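Long-range contacts in citryl-spermidine/3,4-dihydroxybenzoyl-citryl-spermidine:spermidine ligase (Bacillus anthracis, PDB 3TO3), which catalyses the ATP-dependent condensation of spermidine with citryl-spermidine intermediates, with or without a 3,4-dihydroxybenzoyl group, in the biosynthesis of the siderophore petrobactin: residues V100-E105 with F121-E126; V429-I434 with F466-K472; V540-E544 with F557-Y563. Numbering follows the deposited sequence.

In the fold
Contact 1 comes first along the chain and joins helices 100-110 and 115-138 near the N-terminus, beside the second subunit. Contacts 2 and 3 follow in series, and both belong to the FhuF-like region of this IucA/IucC-family synthetase. Contacts 1 and 2 lie on opposite sides of the chain's centre, whereas contacts 2 and 3 share a side. The centre of contact 1 is 42 Å from that of contact 2 and 41 Å from that of contact 3, whereas the centres of contacts 2 and 3 are 15 Å apart and the two touch. Helix 554-560 joins them: Val429 CG1 lies 3.5 Å from Ile560 CD1, while Phe557 of the same helix packs toward helix 532-547. Contacts 2 and 3 thus form one continuous packed region.

Contact 1 of 3, residues V100-E105 with F121-E126; sequences VAQFLE and FIHELE
An antiparallel helical hairpin brings the first turns of helix 100-110 against helix 115-138. Both segments are regular alpha-helix, their axes 10.0 Å apart at closest approach with N-to-C directions at 150°; Ala101 and Ile122 set the register, CA to CA 5.8 Å. Small Ala101 suits this close point, its CB resting 3.9 Å from Ile122 CG2. Leu104, in the common mt rotamer, points toward the partner helix and fills the seam with CD1: it reaches Leu125 CD1 at 3.6 Å, Ile122 CG1 at 3.9 Å and Phe121 CD2 at 4.0 Å. Leu125 is also mt, and Ile122 (chi1 m, chi2 t) swings its end inward. Val100, with chi1 p, sends CG2 to 4.1 Å from Leu125 CD1 and CG1 to 3.9 Å from Glu126 CG, so the aliphatic part of the glutamate extends the apolar seam. Leu31 of helix 18-37 packs on Val100, Leu104 and Phe121, adding a third helix. Glu126 (chi1 m, chi2 t) carries its carboxylate to the subunit interface, forming a salt bridge with Lys359 of the second subunit. One water ties the helices together, accepting from Ala101 N at 3.2 Å and donating to Glu126 OE2 at 2.4 Å.

Contact 2 of 3, residues V429-I434 with F466-K472; sequences VVEHGI and FYRPFLK
This is a helix-to-strand junction packed against a turn: helix 410-432 ends and enters strand 434-435, the edge of a small three-stranded mixed sheet, beside strand 465-467 and the 3-10 turn 468-470. Gly433 leaves the helix with phi/psi 55/34, a positive phi that glycine accepts easily. Its CA lies 3.3 Å from Phe470 CB, and a side chain there would clash with that CB. Ile434 and Phe466 form an antiparallel non-hydrogen-bonded pair, CA to CA 4.5 Å, and Tyr467 N donates to Gly433 O at 3.0 Å. The turn is held by Phe470 N to Tyr467 O, 2.9 Å. Phe470 (chi1 m) points its CB at the helix end, with Val429 O near the ring edge, 4.0 Å from CD2; Arg556 makes a cation-pi contact with this ring and hydrogen bonds to Val430 O and Phe470 O. Leu471 (mt) places CD2 4.2 Å from Ile434 CG1 and 3.4 Å from His432 O, and its CA makes a CA-H...O contact with that oxygen at 3.6 Å. Phe466 (chi1 p) turns its ring away to meet Trp327 edge-to-face. His432 (chi1 m) bonds to Asp335 through NE2, while Lys472 NZ lies at the imidazole edge, 3.8 Å from CE1. With one direct hydrogen bond between the segments, the junction relies on close backbone packing and buried apolar side chains.

Contact 3 of 3, residues V540-E544 with F557-Y563; sequences VEEIE and FESIQLY
Tyr563 brings the hydroxyl end of its ring against helix 532-547, reaching Val540, Ile543 and Glu544, residues spanning about one helical turn. With chi1 m, its side chain leaves the backbone sideways and then extends to the helix, where OH donates a hydrogen bond to Glu544 OE2 at 2.7 Å. Glu544 adopts chi1 m and chi2 m, a bent conformation that brings the carboxylate round to the hydroxyl. The same OH lies 3.5 Å from Ile543 CG2, and Tyr563 CZ is 4.3 Å from Val540 CG1, so a tyrosine can combine apolar packing with a polar tip. Phe557, chi1 t, points from helix 554-560 toward Ile543 (chi1 m, chi2 t), whose CG2 meets Phe557 CZ at 3.5 Å; Glu544 OE2 lies near the ring edge, 3.8 Å from CE1. The backbones stay well apart, Val540 to Tyr563 8.9 Å and Glu544 to Phe557 10.1 Å between CA atoms, as large side chains span the gap. This is side-chain packing between consecutive helices, 532-547 and 554-560 with its following loop, closed by a tyrosine-to-carboxylate hydrogen bond. Segment 540-544 is regular helix. Beyond Ile560, Gln561 has phi/psi 58/54, and this positive-phi break redirects the chain toward Tyr563. Helix 410-432 packs on Ile543 and Ile560, while helix 591-600 packs on Val540 and Tyr563, so the contact lies within a cluster of four helices.

Contact 1 of 3, residues V100-E105 with F121-E126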
loop_
_atom_site.group_PDB
_atom_site.type_symbol
_atom_site.label_atom_id
_atom_site.label_comp_id
_atom_site.label_asym_id
_atom_site.label_seq_id
_atom_site.Cartn_x
_atom_site.Cartn_y
_atom_site.Cartn_z
ATOM N N VAL B 100 -14.262 5.730 -14.839
ATOM C CA VAL B 100 -14.820 6.183 -13.590
ATOM C C VAL B 100 -13.952 7.339 -13.054
ATOM O O VAL B 100 -14.468 8.317 -12.512
ATOM C CB VAL B 100 -14.992 5.015 -12.573
ATOM C CG1 VAL B 100 -13.665 4.595 -12.001
ATOM C CG2 VAL B 100 -15.900 5.424 -11.458
ATOM N N ALA B 101 -12.638 7.271 -13.257
ATOM C CA ALA B 101 -11.781 8.361 -12.812
ATOM C C ALA B 101 -12.150 9.689 -13.485
ATOM O O ALA B 101 -12.205 10.735 -12.821
ATOM C CB ALA B 101 -10.279 8.033 -13.041
ATOM N N GLN B 102 -12.382 9.648 -14.800
ATOM C CA GLN B 102 -12.735 10.854 -15.545
ATOM C C GLN B 102 -14.083 11.427 -15.092
ATOM O O GLN B 102 -14.217 12.654 -14.890
ATOM C CB GLN B 102 -12.744 10.596 -17.070
ATOM C CG GLN B 102 -12.775 11.868 -17.914
ATOM C CD GLN B 102 -13.037 11.608 -19.395
ATOM O OE1 GLN B 102 -13.038 10.457 -19.855
ATOM N NE2 GLN B 102 -13.258 12.691 -20.155
ATOM N N PHE B 103 -15.076 10.544 -14.948
ATOM C CA PHE B 103 -16.369 10.971 -14.452
ATOM C C PHE B 103 -16.145 11.723 -13.129
ATOM O O PHE B 103 -16.546 12.869 -12.986
ATOM C CB PHE B 103 -17.343 9.788 -14.284
ATOM C CG PHE B 103 -18.611 10.155 -13.550
ATOM C CD1 PHE B 103 -19.602 10.895 -14.175
ATOM C CD2 PHE B 103 -18.789 9.803 -12.213
ATOM C CE1 PHE B 103 -20.764 11.264 -13.494
ATOM C CE2 PHE B 103 -19.939 10.177 -11.528
ATOM C CZ PHE B 103 -20.929 10.913 -12.176
ATOM N N LEU B 104 -15.470 11.097 -12.171
ATOM C CA LEU B 104 -15.288 11.747 -10.868
ATOM C C LEU B 104 -14.422 13.014 -10.951
ATOM O O LEU B 104 -14.707 14.017 -10.295
ATOM C CB LEU B 104 -14.772 10.768 -9.806
ATOM C CG LEU B 104 -15.809 9.761 -9.292
ATOM C CD1 LEU B 104 -15.238 8.866 -8.203
ATOM C CD2 LEU B 104 -17.013 10.471 -8.739
ATOM N N GLU B 105 -13.367 12.985 -11.755
ATOM C CA GLU B 105 -12.542 14.186 -11.889
ATOM C C GLU B 105 -13.333 15.366 -12.458
ATOM O O GLU B 105 -13.201 16.486 -11.976
ATOM C CB GLU B 105 -11.285 13.919 -12.727
ATOM C CG GLU B 105 -10.173 13.258 -11.940
ATOM C CD GLU B 105 -9.181 12.514 -12.813
ATOM O OE1 GLU B 105 -9.323 12.540 -14.064
ATOM O OE2 GLU B 105 -8.263 11.887 -12.230
ATOM N N PHE B 121 -10.632 7.099 -3.149
ATOM C CA PHE B 121 -11.951 6.639 -3.542
ATOM C C PHE B 121 -11.943 6.142 -4.987
ATOM O O PHE B 121 -12.480 5.068 -5.278
ATOM C CB PHE B 121 -12.965 7.765 -3.345
ATOM C CG PHE B 121 -14.395 7.354 -3.558
ATOM C CD1 PHE B 121 -14.887 6.179 -3.005
ATOM C CD2 PHE B 121 -15.252 8.161 -4.273
ATOM C CE1 PHE B 121 -16.219 5.804 -3.182
ATOM C CE2 PHE B 121 -16.579 7.799 -4.464
ATOM C CZ PHE B 121 -17.067 6.620 -3.898
ATOM N N ILE B 122 -11.324 6.910 -5.884
ATOM C CA ILE B 122 -11.216 6.512 -7.295
ATOM C C ILE B 122 -10.500 5.172 -7.397
ATOM O O ILE B 122 -10.942 4.285 -8.146
ATOM C CB ILE B 122 -10.420 7.527 -8.113
ATOM C CG1 ILE B 122 -11.326 8.652 -8.605
ATOM C CG2 ILE B 122 -9.772 6.854 -9.313
ATOM C CD1 ILE B 122 -10.554 9.965 -8.879
ATOM N N HIS B 123 -9.420 5.022 -6.615
ATOM C CA HIS B 123 -8.622 3.792 -6.586
ATOM C C HIS B 123 -9.465 2.608 -6.127
ATOM O O HIS B 123 -9.370 1.532 -6.685
ATOM C CB HIS B 123 -7.415 3.931 -5.654
ATOM C CG HIS B 123 -6.534 2.720 -5.619
ATOM N ND1 HIS B 123 -6.017 2.142 -6.757
ATOM C CD2 HIS B 123 -6.057 1.993 -4.583
ATOM C CE1 HIS B 123 -5.257 1.116 -6.423
ATOM N NE2 HIS B 123 -5.264 1.002 -5.110
ATOM N N GLU B 124 -10.300 2.823 -5.122
ATOM C CA GLU B 124 -11.148 1.761 -4.614
ATOM C C GLU B 124 -12.214 1.356 -5.589
ATOM O O GLU B 124 -12.584 0.167 -5.654
ATOM C CB GLU B 124 -11.814 2.185 -3.295
ATOM C CG GLU B 124 -10.858 2.108 -2.166
ATOM C CD GLU B 124 -11.400 2.771 -0.926
ATOM O OE1 GLU B 124 -12.606 2.533 -0.634
ATOM O OE2 GLU B 124 -10.621 3.523 -0.266
ATOM N N LEU B 125 -12.733 2.352 -6.315
ATOM C CA LEU B 125 -13.738 2.088 -7.337
ATOM C C LEU B 125 -13.141 1.241 -8.470
ATOM O O LEU B 125 -13.789 0.320 -8.953
ATOM C CB LEU B 125 -14.344 3.393 -7.890
ATOM C CG LEU B 125 -15.263 4.047 -6.849
ATOM C CD1 LEU B 125 -15.755 5.398 -7.311
ATOM C CD2 LEU B 125 -16.449 3.164 -6.572
ATOM N N GLU B 126 -11.922 1.579 -8.892
ATOM C CA GLU B 126 -11.231 0.843 -9.935
ATOM C C GLU B 126 -10.877 -0.563 -9.467
ATOM O O GLU B 126 -10.936 -1.513 -10.234
ATOM C CB GLU B 126 -9.945 1.585 -10.361
ATOM C CG GLU B 126 -10.240 2.817 -11.176
ATOM C CD GLU B 126 -8.990 3.650 -11.486
ATOM O OE1 GLU B 126 -7.934 3.447 -10.837
ATOM O OE2 GLU B 126 -9.070 4.514 -12.383
HETATM O O HOH W 1 -10.803 4.776 -14.094
#

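Contact 2 of 3, residues V429-I434 with F466-K472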
loop_
_atom_site.group_PDB
_atom_site.type_symbol
_atom_site.label_atom_id
_atom_site.label_comp_id
_atom_site.label_asym_id
_atom_site.label_seq_id
_atom_site.Cartn_x
_atom_site.Cartn_y
_atom_site.Cartn_z
ATOM N N VAL B 429 -35.306 -4.171 20.261
ATOM C CA VAL B 429 -35.154 -2.737 20.443
ATOM C C VAL B 429 -36.161 -2.193 21.456
ATOM O O VAL B 429 -35.790 -1.500 22.405
ATOM C CB VAL B 429 -35.311 -1.972 19.108
ATOM C CG1 VAL B 429 -35.623 -0.496 19.359
ATOM C CG2 VAL B 429 -34.057 -2.145 18.258
ATOM N N VAL B 430 -37.433 -2.526 21.270
ATOM C CA VAL B 430 -38.502 -1.899 22.071
ATOM C C VAL B 430 -38.656 -2.477 23.480
ATOM O O VAL B 430 -38.865 -1.757 24.476
ATOM C CB VAL B 430 -39.838 -1.981 21.326
ATOM C CG1 VAL B 430 -40.944 -1.306 22.123
ATOM C CG2 VAL B 430 -39.707 -1.399 19.878
ATOM N N GLU B 431 -38.579 -3.792 23.581
ATOM C CA GLU B 431 -38.748 -4.412 24.888
ATOM C C GLU B 431 -37.453 -4.305 25.663
ATOM O O GLU B 431 -37.481 -4.149 26.863
ATOM C CB GLU B 431 -39.178 -5.881 24.763
ATOM C CG GLU B 431 -39.058 -6.685 26.058
ATOM C CD GLU B 431 -40.408 -6.963 26.724
ATOM O OE1 GLU B 431 -41.079 -7.955 26.332
ATOM O OE2 GLU B 431 -40.792 -6.196 27.635
ATOM N N HIS B 432 -36.325 -4.518 24.985
ATOM C CA HIS B 432 -35.035 -4.506 25.663
ATOM C C HIS B 432 -34.112 -3.284 25.567
ATOM O O HIS B 432 -33.099 -3.240 26.264
ATOM C CB HIS B 432 -34.288 -5.787 25.298
ATOM C CG HIS B 432 -35.054 -7.014 25.661
ATOM N ND1 HIS B 432 -35.180 -7.441 26.963
ATOM C CD2 HIS B 432 -35.787 -7.867 24.910
ATOM C CE1 HIS B 432 -35.944 -8.517 26.999
ATOM N NE2 HIS B 432 -36.325 -8.797 25.768
ATOM N N GLY B 433 -34.474 -2.294 24.750
ATOM C CA GLY B 433 -33.556 -1.211 24.403
ATOM C C GLY B 433 -32.203 -1.607 23.801
ATOM O O GLY B 433 -31.198 -0.936 24.001
ATOM N N ILE B 434 -32.172 -2.679 23.030
ATOM C CA ILE B 434 -30.922 -3.148 22.474
ATOM C C ILE B 434 -31.010 -3.161 20.945
ATOM O O ILE B 434 -31.847 -3.854 20.380
ATOM C CB ILE B 434 -30.648 -4.569 22.942
ATOM C CG1 ILE B 434 -30.405 -4.592 24.447
ATOM C CG2 ILE B 434 -29.462 -5.155 22.225
ATOM C CD1 ILE B 434 -30.102 -5.966 24.962
ATOM N N PHE B 466 -26.994 0.267 22.541
ATOM C CA PHE B 466 -28.085 0.127 23.494
ATOM C C PHE B 466 -28.405 1.439 24.208
ATOM O O PHE B 466 -27.562 2.330 24.302
ATOM C CB PHE B 466 -27.811 -0.996 24.506
ATOM C CG PHE B 466 -26.741 -0.681 25.497
ATOM C CD1 PHE B 466 -27.027 0.081 26.626
ATOM C CD2 PHE B 466 -25.452 -1.168 25.324
ATOM C CE1 PHE B 466 -26.043 0.358 27.556
ATOM C CE2 PHE B 466 -24.453 -0.885 26.245
ATOM C CZ PHE B 466 -24.752 -0.125 27.367
ATOM N N TYR B 467 -29.646 1.555 24.668
ATOM C CA TYR B 467 -30.099 2.741 25.353
ATOM C C TYR B 467 -30.408 2.329 26.783
ATOM O O TYR B 467 -31.387 1.637 27.039
ATOM C CB TYR B 467 -31.333 3.337 24.661
ATOM C CG TYR B 467 -31.788 4.643 25.291
ATOM C CD1 TYR B 467 -30.914 5.716 25.418
ATOM C CD2 TYR B 467 -33.090 4.797 25.782
ATOM C CE1 TYR B 467 -31.317 6.896 26.010
ATOM C CE2 TYR B 467 -33.508 5.991 26.379
ATOM C CZ TYR B 467 -32.620 7.034 26.484
ATOM O OH TYR B 467 -33.015 8.223 27.084
ATOM N N ARG B 468 -29.571 2.778 27.708
ATOM C CA ARG B 468 -29.563 2.278 29.082
ATOM C C ARG B 468 -30.919 2.368 29.787
ATOM O O ARG B 468 -31.338 1.423 30.445
ATOM C CB ARG B 468 -28.473 2.999 29.897
ATOM C CG ARG B 468 -28.295 2.498 31.321
ATOM C CD ARG B 468 -27.076 3.142 31.985
ATOM N NE ARG B 468 -25.840 2.606 31.419
ATOM C CZ ARG B 468 -25.099 1.667 31.998
ATOM N NH1 ARG B 468 -25.457 1.177 33.183
ATOM N NH2 ARG B 468 -23.995 1.230 31.399
ATOM N N PRO B 469 -31.611 3.506 29.658
ATOM C CA PRO B 469 -32.930 3.596 30.298
ATOM C C PRO B 469 -33.931 2.537 29.825
ATOM O O PRO B 469 -34.883 2.297 30.556
ATOM C CB PRO B 469 -33.412 4.995 29.906
ATOM C CG PRO B 469 -32.141 5.778 29.742
ATOM C CD PRO B 469 -31.189 4.798 29.090
ATOM N N PHE B 470 -33.738 1.919 28.657
ATOM C CA PHE B 470 -34.676 0.890 28.214
ATOM C C PHE B 470 -34.381 -0.543 28.705
ATOM O O PHE B 470 -35.195 -1.448 28.505
ATOM C CB PHE B 470 -34.786 0.871 26.679
ATOM C CG PHE B 470 -35.786 1.855 26.118
ATOM C CD1 PHE B 470 -36.159 2.989 26.843
ATOM C CD2 PHE B 470 -36.364 1.632 24.877
ATOM C CE1 PHE B 470 -37.084 3.874 26.338
ATOM C CE2 PHE B 470 -37.298 2.508 24.367
ATOM C CZ PHE B 470 -37.662 3.632 25.093
ATOM N N LEU B 471 -33.227 -0.772 29.315
ATOM C CA LEU B 471 -32.860 -2.138 29.676
ATOM C C LEU B 471 -33.835 -2.737 30.695
ATOM O O LEU B 471 -34.273 -2.056 31.618
ATOM C CB LEU B 471 -31.425 -2.186 30.198
ATOM C CG LEU B 471 -30.387 -1.538 29.274
ATOM C CD1 LEU B 471 -29.030 -1.452 29.944
ATOM C CD2 LEU B 471 -30.293 -2.287 27.934
ATOM N N LYS B 472 -34.200 -4.003 30.503
ATOM C CA LYS B 472 -35.105 -4.675 31.428
ATOM C C LYS B 472 -34.420 -4.734 32.784
ATOM O O LYS B 472 -35.061 -4.516 33.817
ATOM C CB LYS B 472 -35.484 -6.082 30.946
ATOM C CG LYS B 472 -36.988 -6.321 30.705
ATOM C CD LYS B 472 -37.338 -7.789 31.011
ATOM C CE LYS B 472 -38.431 -8.360 30.101
ATOM N NZ LYS B 472 -38.186 -9.819 29.764
#

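Contact 3 of 3, residues V540-E544 with F557-Y563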
loop_
_atom_site.group_PDB
_atom_site.type_symbol
_atom_site.label_atom_id
_atom_site.label_comp_id
_atom_site.label_asym_id
_atom_site.label_seq_id
_atom_site.Cartn_x
_atom_site.Cartn_y
_atom_site.Cartn_z
ATOM N N VAL B 540 -45.920 -2.330 8.007
ATOM C CA VAL B 540 -46.707 -1.697 9.061
ATOM C C VAL B 540 -47.730 -2.647 9.750
ATOM O O VAL B 540 -47.749 -2.764 10.973
ATOM C CB VAL B 540 -47.369 -0.417 8.560
ATOM C CG1 VAL B 540 -48.269 0.159 9.609
ATOM C CG2 VAL B 540 -46.291 0.589 8.175
ATOM N N GLU B 541 -48.555 -3.340 8.974
ATOM C CA GLU B 541 -49.530 -4.251 9.556
ATOM C C GLU B 541 -48.877 -5.238 10.527
ATOM O O GLU B 541 -49.380 -5.468 11.649
ATOM C CB GLU B 541 -50.271 -5.036 8.473
ATOM C CG GLU B 541 -51.300 -4.262 7.695
ATOM C CD GLU B 541 -51.809 -5.024 6.463
ATOM O OE1 GLU B 541 -51.904 -6.263 6.508
ATOM O OE2 GLU B 541 -52.114 -4.384 5.442
ATOM N N GLU B 542 -47.770 -5.836 10.091
ATOM C CA GLU B 542 -47.084 -6.822 10.909
ATOM C C GLU B 542 -46.495 -6.266 12.205
ATOM O O GLU B 542 -46.549 -6.925 13.247
ATOM C CB GLU B 542 -46.022 -7.553 10.104
ATOM C CG GLU B 542 -46.644 -8.311 8.992
ATOM C CD GLU B 542 -47.624 -9.352 9.479
ATOM O OE1 GLU B 542 -47.621 -9.660 10.697
ATOM O OE2 GLU B 542 -48.392 -9.861 8.634
ATOM N N ILE B 543 -45.934 -5.067 12.137
ATOM C CA ILE B 543 -45.418 -4.412 13.321
ATOM C C ILE B 543 -46.611 -4.191 14.243
ATOM O O ILE B 543 -46.570 -4.557 15.410
ATOM C CB ILE B 543 -44.708 -3.066 12.976
ATOM C CG1 ILE B 543 -43.342 -3.311 12.331
ATOM C CG2 ILE B 543 -44.545 -2.191 14.216
ATOM C CD1 ILE B 543 -42.779 -2.032 11.535
ATOM N N GLU B 544 -47.684 -3.615 13.709
ATOM C CA GLU B 544 -48.881 -3.359 14.508
ATOM C C GLU B 544 -49.446 -4.638 15.126
ATOM O O GLU B 544 -49.827 -4.640 16.291
ATOM C CB GLU B 544 -49.972 -2.658 13.693
ATOM C CG GLU B 544 -49.726 -1.173 13.448
ATOM C CD GLU B 544 -49.671 -0.330 14.720
ATOM O OE1 GLU B 544 -50.535 -0.505 15.611
ATOM O OE2 GLU B 544 -48.761 0.528 14.815
ATOM N N PHE B 557 -43.006 1.910 22.482
ATOM C CA PHE B 557 -43.097 1.804 21.043
ATOM C C PHE B 557 -43.376 3.171 20.421
ATOM O O PHE B 557 -42.757 3.554 19.430
ATOM C CB PHE B 557 -44.161 0.771 20.630
ATOM C CG PHE B 557 -44.412 0.708 19.128
ATOM C CD1 PHE B 557 -45.622 1.146 18.589
ATOM C CD2 PHE B 557 -43.435 0.217 18.260
ATOM C CE1 PHE B 557 -45.858 1.095 17.214
ATOM C CE2 PHE B 557 -43.665 0.169 16.875
ATOM C CZ PHE B 557 -44.875 0.608 16.356
ATOM N N GLU B 558 -44.280 3.923 21.023
ATOM C CA GLU B 558 -44.558 5.240 20.510
ATOM C C GLU B 558 -43.336 6.134 20.570
ATOM O O GLU B 558 -43.029 6.814 19.590
ATOM C CB GLU B 558 -45.725 5.881 21.250
ATOM C CG GLU B 558 -47.028 5.753 20.494
ATOM C CD GLU B 558 -48.252 5.760 21.404
ATOM O OE1 GLU B 558 -48.187 6.383 22.499
ATOM O OE2 GLU B 558 -49.275 5.129 21.023
ATOM N N SER B 559 -42.626 6.130 21.695
ATOM C CA SER B 559 -41.516 7.075 21.886
ATOM C C SER B 559 -40.350 6.873 20.903
ATOM O O SER B 559 -39.561 7.781 20.640
ATOM C CB SER B 559 -41.006 7.026 23.328
ATOM O OG SER B 559 -40.194 5.885 23.529
ATOM N N ILE B 560 -40.259 5.671 20.364
ATOM C CA ILE B 560 -39.251 5.310 19.381
ATOM C C ILE B 560 -39.546 5.949 17.997
ATOM O O ILE B 560 -38.633 6.182 17.204
ATOM C CB ILE B 560 -39.188 3.761 19.296
ATOM C CG1 ILE B 560 -38.419 3.215 20.479
ATOM C CG2 ILE B 560 -38.568 3.242 18.002
ATOM C CD1 ILE B 560 -38.047 1.788 20.275
ATOM N N GLN B 561 -40.815 6.242 17.715
ATOM C CA GLN B 561 -41.194 6.957 16.500
ATOM C C GLN B 561 -40.768 6.293 15.170
ATOM O O GLN B 561 -40.130 6.923 14.338
ATOM C CB GLN B 561 -40.616 8.366 16.555
ATOM C CG GLN B 561 -41.122 9.203 17.692
ATOM C CD GLN B 561 -41.836 10.442 17.196
ATOM O OE1 GLN B 561 -41.288 11.551 17.233
ATOM N NE2 GLN B 561 -43.063 10.260 16.707
ATOM N N LEU B 562 -41.118 5.032 14.970
ATOM C CA LEU B 562 -40.797 4.359 13.732
ATOM C C LEU B 562 -41.633 4.874 12.574
ATOM O O LEU B 562 -41.326 4.594 11.408
ATOM C CB LEU B 562 -41.046 2.868 13.882
ATOM C CG LEU B 562 -40.186 2.218 14.944
ATOM C CD1 LEU B 562 -40.390 0.730 14.852
ATOM C CD2 LEU B 562 -38.743 2.582 14.694
ATOM N N TYR B 563 -42.732 5.550 12.902
ATOM C CA TYR B 563 -43.654 6.112 11.901
ATOM C C TYR B 563 -43.373 7.582 11.610
ATOM O O TYR B 563 -44.201 8.259 10.974
ATOM C CB TYR B 563 -45.122 5.919 12.299
ATOM C CG TYR B 563 -45.495 4.475 12.552
ATOM C CD1 TYR B 563 -44.793 3.446 11.947
ATOM C CD2 TYR B 563 -46.555 4.146 13.384
ATOM C CE1 TYR B 563 -45.125 2.120 12.166
ATOM C CE2 TYR B 563 -46.905 2.829 13.607
ATOM C CZ TYR B 563 -46.190 1.819 12.993
ATOM O OH TYR B 563 -46.531 0.504 13.220
#